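Local coordinates for protein mirolysin (Tannerella forsythia, PDB 6R7V) that is the latent proenzyme of a pappalysin-family metzincin metallopeptidase, which probably cleaves peptide bonds with a zinc ion that the pro-segment blocks through a cysteine switch, at residues A[43-48]-A[288-293]; A[75-80]-A[201-206]; A[166-169]-A[175-178]. The protein carries 1 engineered substitution. One frame throughout, in Å; residues are numbered along the deposited sequence.

Interaction 1: residues A[43-48]-A[288-293]; sequences STILIP and SLFDTQ
Ile-45 and Ile-47, at the start of strand 45-55 in the catalytic-domain sheet, pack on Phe-290. Phe-290 is the third residue of a type I beta turn, Ser-288 to Asp-291, at the C-terminal end of helix 280-288. Ile-45 comes first and makes the larger contact. Its CG2 lies 3.6 Å from the centroid of the Phe-290 ring and only 6° off the ring normal. This is a well-centred CH-pi contact over one face. With CG2 anti to the backbone N and CG1 beside it (chi1 -68°), both branches of Ile-45 reach the aromatic residue. Its CD1 touches Phe-290 CD2 at 3.6 Å, near the root of the ring. Leu-46 points away, and its carbonyl O accepts from Gln-301 NE2. Ile-47 then meets the far end of the ring. Its chain is bent at chi2 (-66°), and CD1 approaches obliquely. No hydrogen bond crosses between the segments, so the contact is wholly apolar and buried. Gln-301 of helix 299-302 touches both Ile-45 and Phe-290. The turn is closed by Asp-291 N donating to Ser-288 O at 3.2 Å. Farthest along the ring, Ile-47 CD1 sits 3.6 Å from Phe-290 CZ.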
loop_
_atom_site.group_PDB
_atom_site.type_symbol
_atom_site.label_atom_id
_atom_site.label_comp_id
_atom_site.label_asym_id
_atom_site.label_seq_id
_atom_site.Cartn_x
_atom_site.Cartn_y
_atom_site.Cartn_z
ATOM N N SER A 43 -2.190 -4.733 -20.358
ATOM C CA SER A 43 -2.348 -3.295 -20.491
ATOM C C SER A 43 -2.372 -2.571 -19.156
ATOM O O SER A 43 -2.312 -3.170 -18.086
ATOM C CB SER A 43 -3.596 -2.950 -21.283
ATOM O OG SER A 43 -4.731 -3.543 -20.681
ATOM N N THR A 44 -2.433 -1.238 -19.223
ATOM C CA THR A 44 -2.433 -0.400 -18.050
ATOM C C THR A 44 -3.637 -0.701 -17.174
ATOM O O THR A 44 -4.764 -0.843 -17.676
ATOM C CB THR A 44 -2.410 1.082 -18.433
ATOM O OG1 THR A 44 -1.286 1.345 -19.273
ATOM C CG2 THR A 44 -2.289 1.973 -17.211
ATOM N N ILE A 45 -3.387 -0.867 -15.862
ATOM C CA ILE A 45 -4.423 -1.111 -14.871
ATOM C C ILE A 45 -4.763 0.240 -14.276
ATOM O O ILE A 45 -3.852 0.960 -13.863
ATOM C CB ILE A 45 -3.905 -2.118 -13.815
ATOM C CG1 ILE A 45 -3.730 -3.504 -14.450
ATOM C CG2 ILE A 45 -4.835 -2.147 -12.595
ATOM C CD1 ILE A 45 -2.909 -4.476 -13.588
ATOM N N LEU A 46 -6.051 0.607 -14.280
ATOM C CA LEU A 46 -6.484 1.890 -13.736
ATOM C C LEU A 46 -7.256 1.664 -12.441
ATOM O O LEU A 46 -8.198 0.875 -12.404
ATOM C CB LEU A 46 -7.366 2.614 -14.779
ATOM C CG LEU A 46 -8.029 3.925 -14.342
ATOM C CD1 LEU A 46 -7.006 4.955 -13.889
ATOM C CD2 LEU A 46 -8.855 4.493 -15.505
ATOM N N ILE A 47 -6.891 2.424 -11.417
ATOM C CA ILE A 47 -7.513 2.330 -10.111
ATOM C C ILE A 47 -8.251 3.615 -9.782
ATOM O O ILE A 47 -7.590 4.612 -9.495
ATOM C CB ILE A 47 -6.437 2.081 -9.018
ATOM C CG1 ILE A 47 -5.514 0.879 -9.312
ATOM C CG2 ILE A 47 -7.089 1.964 -7.606
ATOM C CD1 ILE A 47 -6.091 -0.385 -9.314
ATOM N N PRO A 48 -9.606 3.607 -9.739
ATOM C CA PRO A 48 -10.358 4.784 -9.238
ATOM C C PRO A 48 -10.160 4.908 -7.746
ATOM O O PRO A 48 -10.243 3.908 -7.028
ATOM C CB PRO A 48 -11.834 4.420 -9.542
ATOM C CG PRO A 48 -11.771 3.266 -10.542
ATOM C CD PRO A 48 -10.520 2.508 -10.112
ATOM N N SER A 288 -1.035 -9.390 -10.923
ATOM C CA SER A 288 -1.742 -10.675 -10.972
ATOM C C SER A 288 -3.145 -10.596 -10.355
ATOM O O SER A 288 -4.021 -11.381 -10.749
ATOM C CB SER A 288 -0.923 -11.770 -10.290
ATOM O OG SER A 288 -0.932 -11.663 -8.877
ATOM N N LEU A 289 -3.382 -9.636 -9.459
ATOM C CA LEU A 289 -4.706 -9.473 -8.820
ATOM C C LEU A 289 -5.751 -8.997 -9.802
ATOM O O LEU A 289 -6.941 -9.054 -9.492
ATOM C CB LEU A 289 -4.619 -8.478 -7.662
ATOM C CG LEU A 289 -3.657 -8.826 -6.536
ATOM C CD1 LEU A 289 -3.551 -7.685 -5.573
ATOM C CD2 LEU A 289 -4.106 -10.063 -5.762
ATOM N N PHE A 290 -5.325 -8.573 -11.007
ATOM C CA PHE A 290 -6.267 -8.053 -11.986
ATOM C C PHE A 290 -6.439 -9.031 -13.145
ATOM O O PHE A 290 -6.989 -8.653 -14.172
ATOM C CB PHE A 290 -5.813 -6.677 -12.449
ATOM C CG PHE A 290 -5.744 -5.710 -11.296
ATOM C CD1 PHE A 290 -6.841 -4.908 -10.970
ATOM C CD2 PHE A 290 -4.576 -5.574 -10.551
ATOM C CE1 PHE A 290 -6.768 -4.009 -9.910
ATOM C CE2 PHE A 290 -4.509 -4.675 -9.486
ATOM C CZ PHE A 290 -5.608 -3.914 -9.163
ATOM N N ASP A 291 -6.010 -10.298 -12.965
ATOM C CA ASP A 291 -6.219 -11.370 -13.944
ATOM C C ASP A 291 -7.680 -11.269 -14.402
ATOM O O ASP A 291 -8.561 -11.246 -13.553
ATOM C CB ASP A 291 -5.917 -12.713 -13.253
ATOM C CG ASP A 291 -6.180 -13.946 -14.068
ATOM O OD1 ASP A 291 -7.352 -14.181 -14.427
ATOM O OD2 ASP A 291 -5.231 -14.699 -14.304
ATOM N N THR A 292 -7.929 -11.116 -15.716
ATOM C CA THR A 292 -9.282 -10.832 -16.240
ATOM C C THR A 292 -10.324 -11.941 -15.995
ATOM O O THR A 292 -11.526 -11.658 -16.069
ATOM C CB THR A 292 -9.233 -10.506 -17.742
ATOM O OG1 THR A 292 -8.746 -11.645 -18.433
ATOM C CG2 THR A 292 -8.368 -9.287 -18.064
ATOM N N GLN A 293 -9.886 -13.164 -15.675
ATOM C CA GLN A 293 -10.808 -14.290 -15.486
ATOM C C GLN A 293 -11.014 -14.640 -14.013
ATOM O O GLN A 293 -12.136 -14.972 -13.629
ATOM C CB GLN A 293 -10.316 -15.542 -16.244
ATOM C CG GLN A 293 -10.018 -15.344 -17.738
ATOM C CD GLN A 293 -11.130 -14.711 -18.546
ATOM O OE1 GLN A 293 -12.259 -15.204 -18.600
ATOM N NE2 GLN A 293 -10.819 -13.611 -19.214
#

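Interaction 2: residues A[75-80]-A[201-206]; sequences NEDFRR and KGRTAT
The active-site helix 203-212, which carries the zinc ligands His-207 and His-211, is tied here by its first turn to the C-terminal end of helix 64-77. Asp-77 is the centre of the contact. Arg-203 grips its carboxylate side-on in a salt bridge, with one nitrogen to each oxygen. Arg-203 NE donates to Asp-77 OD2 at 2.8 Å, on the syn side. Arg-203 NH2 donates to Asp-77 OD1 at 3.0 Å, but from above the carboxylate plane. The two flat groups are therefore twisted, 36° apart. The bend of the arginine at chi2 (63°) helps bring NE to the acid. Thr-206 OG1 gives a third bond, 2.7 Å to Asp-77 OD2 on its anti side. OD2 thus has two donors, and the three bonds fix the rotation of the buried carboxylate. Arg-203 NH2 has a second acid partner, Asp-84. Next to this polar group, Phe-78 turns its ring edge to the helix, with CZ 3.9 Å from Thr-206 O and CE1 3.9 Å from Thr-206 CG2. The Phe-78 ring also meets that of Phe-278. A backing helix held against the zinc-binding active-site helix is typical of the metzincin catalytic domain.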
loop_
_atom_site.group_PDB
_atom_site.type_symbol
_atom_site.label_atom_id
_atom_site.label_comp_id
_atom_site.label_asym_id
_atom_site.label_seq_id
_atom_site.Cartn_x
_atom_site.Cartn_y
_atom_site.Cartn_z
ATOM N N ASN A 75 1.226 7.675 -8.833
ATOM C CA ASN A 75 1.414 7.526 -10.278
ATOM C C ASN A 75 2.882 7.536 -10.663
ATOM O O ASN A 75 3.241 6.844 -11.613
ATOM C CB ASN A 75 0.645 8.593 -11.023
ATOM C CG ASN A 75 -0.830 8.221 -11.102
ATOM O OD1 ASN A 75 -1.141 7.115 -11.513
ATOM N ND2 ASN A 75 -1.738 9.097 -10.717
ATOM N N GLU A 76 3.730 8.227 -9.917
ATOM C CA GLU A 76 5.162 8.161 -10.177
ATOM C C GLU A 76 5.728 6.824 -9.763
ATOM O O GLU A 76 6.376 6.129 -10.570
ATOM C CB GLU A 76 5.914 9.245 -9.382
ATOM C CG GLU A 76 5.657 10.653 -9.895
ATOM C CD GLU A 76 6.376 11.740 -9.109
ATOM O OE1 GLU A 76 7.206 11.426 -8.225
ATOM O OE2 GLU A 76 6.083 12.925 -9.373
ATOM N N ASP A 77 5.454 6.408 -8.503
ATOM C CA ASP A 77 6.104 5.194 -7.998
ATOM C C ASP A 77 5.642 3.930 -8.687
ATOM O O ASP A 77 6.466 3.010 -8.841
ATOM C CB ASP A 77 5.868 5.108 -6.490
ATOM C CG ASP A 77 6.534 6.244 -5.698
ATOM O OD1 ASP A 77 7.358 6.989 -6.292
ATOM O OD2 ASP A 77 6.270 6.355 -4.482
ATOM N N PHE A 78 4.370 3.856 -9.076
ATOM C CA PHE A 78 3.824 2.668 -9.748
ATOM C C PHE A 78 4.026 2.682 -11.267
ATOM O O PHE A 78 3.544 1.775 -11.964
ATOM C CB PHE A 78 2.337 2.524 -9.394
ATOM C CG PHE A 78 2.107 1.975 -8.009
ATOM C CD1 PHE A 78 2.131 2.813 -6.893
ATOM C CD2 PHE A 78 1.929 0.608 -7.805
ATOM C CE1 PHE A 78 2.009 2.283 -5.600
ATOM C CE2 PHE A 78 1.759 0.090 -6.499
ATOM C CZ PHE A 78 1.782 0.936 -5.415
ATOM N N ARG A 79 4.771 3.672 -11.788
ATOM C CA ARG A 79 5.061 3.693 -13.231
ATOM C C ARG A 79 6.561 3.949 -13.445
ATOM O O ARG A 79 6.973 4.294 -14.567
ATOM C CB ARG A 79 4.212 4.757 -13.922
ATOM C CG ARG A 79 2.713 4.431 -13.903
ATOM C CD ARG A 79 1.920 5.430 -14.732
ATOM N NE ARG A 79 2.068 6.810 -14.279
ATOM C CZ ARG A 79 1.588 7.852 -14.951
ATOM N NH1 ARG A 79 0.955 7.673 -16.101
ATOM N NH2 ARG A 79 1.770 9.083 -14.497
ATOM N N ARG A 80 7.379 3.773 -12.387
ATOM C CA ARG A 80 8.810 4.103 -12.406
ATOM C C ARG A 80 9.063 5.490 -13.072
ATOM O O ARG A 80 9.977 5.671 -13.896
ATOM C CB ARG A 80 9.660 2.994 -13.039
ATOM C CG ARG A 80 11.136 3.165 -12.631
ATOM C CD ARG A 80 11.955 1.886 -12.507
ATOM N NE ARG A 80 13.314 2.181 -12.044
ATOM C CZ ARG A 80 13.682 2.405 -10.773
ATOM N NH1 ARG A 80 12.780 2.387 -9.790
ATOM N NH2 ARG A 80 14.948 2.692 -10.483
ATOM N N LYS A 201 7.349 12.401 1.571
ATOM C CA LYS A 201 7.407 12.275 0.114
ATOM C C LYS A 201 6.305 11.350 -0.405
ATOM O O LYS A 201 6.348 10.955 -1.577
ATOM C CB LYS A 201 8.795 11.807 -0.381
ATOM C CG LYS A 201 9.967 12.675 0.085
ATOM C CD LYS A 201 9.871 14.050 -0.542
ATOM C CE LYS A 201 10.977 14.999 -0.127
ATOM N NZ LYS A 201 10.762 16.298 -0.794
ATOM N N GLY A 202 5.299 11.073 0.438
ATOM C CA GLY A 202 4.147 10.270 0.039
ATOM C C GLY A 202 4.408 8.788 -0.053
ATOM O O GLY A 202 3.563 8.058 -0.606
ATOM N N ARG A 203 5.529 8.303 0.532
ATOM C CA ARG A 203 5.812 6.869 0.412
ATOM C C ARG A 203 5.082 6.015 1.443
ATOM O O ARG A 203 5.056 4.800 1.291
ATOM C CB ARG A 203 7.326 6.571 0.445
ATOM C CG ARG A 203 7.940 6.508 -0.939
ATOM C CD ARG A 203 7.875 7.822 -1.712
ATOM N NE ARG A 203 8.305 7.616 -3.097
ATOM C CZ ARG A 203 9.539 7.839 -3.527
ATOM N NH1 ARG A 203 10.486 8.243 -2.682
ATOM N NH2 ARG A 203 9.855 7.614 -4.797
ATOM N N THR A 204 4.511 6.588 2.493
ATOM C CA THR A 204 3.705 5.790 3.421
ATOM C C THR A 204 2.546 5.177 2.613
ATOM O O THR A 204 2.252 3.978 2.732
ATOM C CB THR A 204 3.227 6.619 4.624
ATOM O OG1 THR A 204 4.387 7.115 5.304
ATOM C CG2 THR A 204 2.397 5.801 5.588
ATOM N N ALA A 205 1.913 5.979 1.751
ATOM C CA ALA A 205 0.824 5.411 0.943
ATOM C C ALA A 205 1.342 4.484 -0.147
ATOM O O ALA A 205 0.669 3.512 -0.442
ATOM C CB ALA A 205 -0.024 6.526 0.327
ATOM N N THR A 206 2.521 4.766 -0.754
ATOM C CA THR A 206 3.045 3.811 -1.749
ATOM C C THR A 206 3.228 2.444 -1.107
ATOM O O THR A 206 2.805 1.419 -1.674
ATOM C CB THR A 206 4.400 4.308 -2.296
ATOM O OG1 THR A 206 4.114 5.533 -2.988
ATOM C CG2 THR A 206 5.019 3.337 -3.308
#

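Interaction 3: residues A[166-169]-A[175-178]; sequences YAQF and TKPN
Gln-168 donates from NE2 to the backbone O of Lys-176, 2.9 Å away. The bond is nearly straight, with an N-H...O angle of 169°. The acceptor lies in the plane of the glutamine amide, while the donor is tilted 33° from the carbonyl plane of Lys-176. The same amide rests against the root of the lysine side chain, where Gln-168 NE2 is 3.6 Å from Lys-176 CB. The lysine thus takes part through its carbonyl and CB. Gln-168 spans the gap because it is stretched out, with CG anti to the backbone N (chi1 -172°) and the chain extended beyond it. Its other amide atom, OE1, is hydrogen-bonded to Thr-179 OG1, which also makes a weak hydrogen bond to Lys-176 O. Both ends of the amide are thus held by the same loop, which limits its flipping. Phe-169 meets the ring of the zinc ligand His-211, and Ala-167 O is hydrogen-bonded to Ser-8 OG, two residues after the zinc ligand Cys-6 in the chain. The contact lies in the connection between strand 165-167 and strand 182-185, which pair antiparallel in the mixed sheet, and the backbone of Gln-168 pairs with Gly-181 beside them.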
loop_
_atom_site.group_PDB
_atom_site.type_symbol
_atom_site.label_atom_id
_atom_site.label_comp_id
_atom_site.label_asym_id
_atom_site.label_seq_id
_atom_site.Cartn_x
_atom_site.Cartn_y
_atom_site.Cartn_z
ATOM N N TYR A 166 -1.853 1.642 7.611
ATOM C CA TYR A 166 -2.102 0.210 7.534
ATOM C C TYR A 166 -2.996 -0.099 6.341
ATOM O O TYR A 166 -3.743 0.760 5.865
ATOM C CB TYR A 166 -2.678 -0.359 8.835
ATOM C CG TYR A 166 -4.091 0.053 9.179
ATOM C CD1 TYR A 166 -5.172 -0.768 8.867
ATOM C CD2 TYR A 166 -4.338 1.208 9.920
ATOM C CE1 TYR A 166 -6.471 -0.420 9.232
ATOM C CE2 TYR A 166 -5.629 1.551 10.308
ATOM C CZ TYR A 166 -6.689 0.719 9.984
ATOM O OH TYR A 166 -7.969 1.062 10.346
ATOM N N ALA A 167 -2.914 -1.329 5.853
ATOM C CA ALA A 167 -3.691 -1.770 4.710
ATOM C C ALA A 167 -4.379 -3.059 5.021
ATOM O O ALA A 167 -3.900 -3.827 5.863
ATOM C CB ALA A 167 -2.756 -1.983 3.522
ATOM N N GLN A 168 -5.408 -3.376 4.250
ATOM C CA GLN A 168 -6.038 -4.673 4.338
ATOM C C GLN A 168 -5.539 -5.499 3.140
ATOM O O GLN A 168 -5.558 -5.018 2.011
ATOM C CB GLN A 168 -7.581 -4.564 4.366
ATOM C CG GLN A 168 -8.200 -5.928 4.654
ATOM C CD GLN A 168 -9.685 -5.841 4.854
ATOM O OE1 GLN A 168 -10.147 -5.393 5.887
ATOM N NE2 GLN A 168 -10.442 -6.274 3.868
ATOM N N PHE A 169 -5.105 -6.747 3.374
ATOM C CA PHE A 169 -4.572 -7.580 2.304
ATOM C C PHE A 169 -5.666 -8.219 1.449
ATOM O O PHE A 169 -6.755 -8.499 1.972
ATOM C CB PHE A 169 -3.724 -8.706 2.918
ATOM C CG PHE A 169 -2.398 -8.264 3.476
ATOM C CD1 PHE A 169 -2.229 -8.079 4.842
ATOM C CD2 PHE A 169 -1.318 -8.039 2.638
ATOM C CE1 PHE A 169 -1.015 -7.606 5.355
ATOM C CE2 PHE A 169 -0.086 -7.617 3.157
ATOM C CZ PHE A 169 0.062 -7.422 4.513
ATOM N N THR A 175 -13.935 -12.120 3.006
ATOM C CA THR A 175 -14.592 -12.080 4.322
ATOM C C THR A 175 -14.782 -10.679 4.917
ATOM O O THR A 175 -15.640 -10.495 5.798
ATOM C CB THR A 175 -13.856 -12.961 5.341
ATOM O OG1 THR A 175 -12.500 -12.538 5.410
ATOM C CG2 THR A 175 -13.935 -14.461 4.996
ATOM N N LYS A 176 -13.964 -9.703 4.489
ATOM C CA LYS A 176 -14.041 -8.340 5.054
ATOM C C LYS A 176 -14.142 -7.311 3.921
ATOM O O LYS A 176 -13.317 -6.404 3.843
ATOM C CB LYS A 176 -12.819 -8.066 5.955
ATOM C CG LYS A 176 -12.780 -9.006 7.177
ATOM C CD LYS A 176 -11.624 -8.690 8.125
ATOM C CE LYS A 176 -11.961 -7.577 9.096
ATOM N NZ LYS A 176 -10.925 -7.412 10.152
ATOM N N PRO A 177 -15.156 -7.406 3.028
ATOM C CA PRO A 177 -15.177 -6.504 1.873
ATOM C C PRO A 177 -15.335 -5.032 2.202
ATOM O O PRO A 177 -14.745 -4.198 1.531
ATOM C CB PRO A 177 -16.376 -7.006 1.053
ATOM C CG PRO A 177 -17.238 -7.758 2.029
ATOM C CD PRO A 177 -16.251 -8.405 2.953
ATOM N N ASN A 178 -16.090 -4.726 3.240
ATOM C CA ASN A 178 -16.375 -3.326 3.564
ATOM C C ASN A 178 -15.222 -2.602 4.276
ATOM O O ASN A 178 -15.296 -1.363 4.426
ATOM C CB ASN A 178 -17.657 -3.196 4.404
ATOM C CG ASN A 178 -18.804 -4.093 4.015
ATOM O OD1 ASN A 178 -19.344 -4.011 2.916
ATOM N ND2 ASN A 178 -19.218 -4.956 4.934
#

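Interaction 1 spans the longest stretch of chain. Strand 45-55 opens it, and the turn at the C-terminal end of helix 280-288 closes it, so sheet and turn are joined. Interaction 2 falls within that span, and interaction 3 within the span of interaction 2. The centres of interactions 1 and 2, and of 1 and 3, are about 18 Å apart. Those of 2 and 3 are about 21 Å apart, on opposite sides of the chain's centre. None touches another. Interactions 1 and 3 reach the same mixed sheet, while interaction 2 joins helix 64-77, the next helix after strand 45-55, to the zinc-binding helix. The side chains of Thr-206 and Gln-168 lie about 11 and 12 Å from the zinc ion.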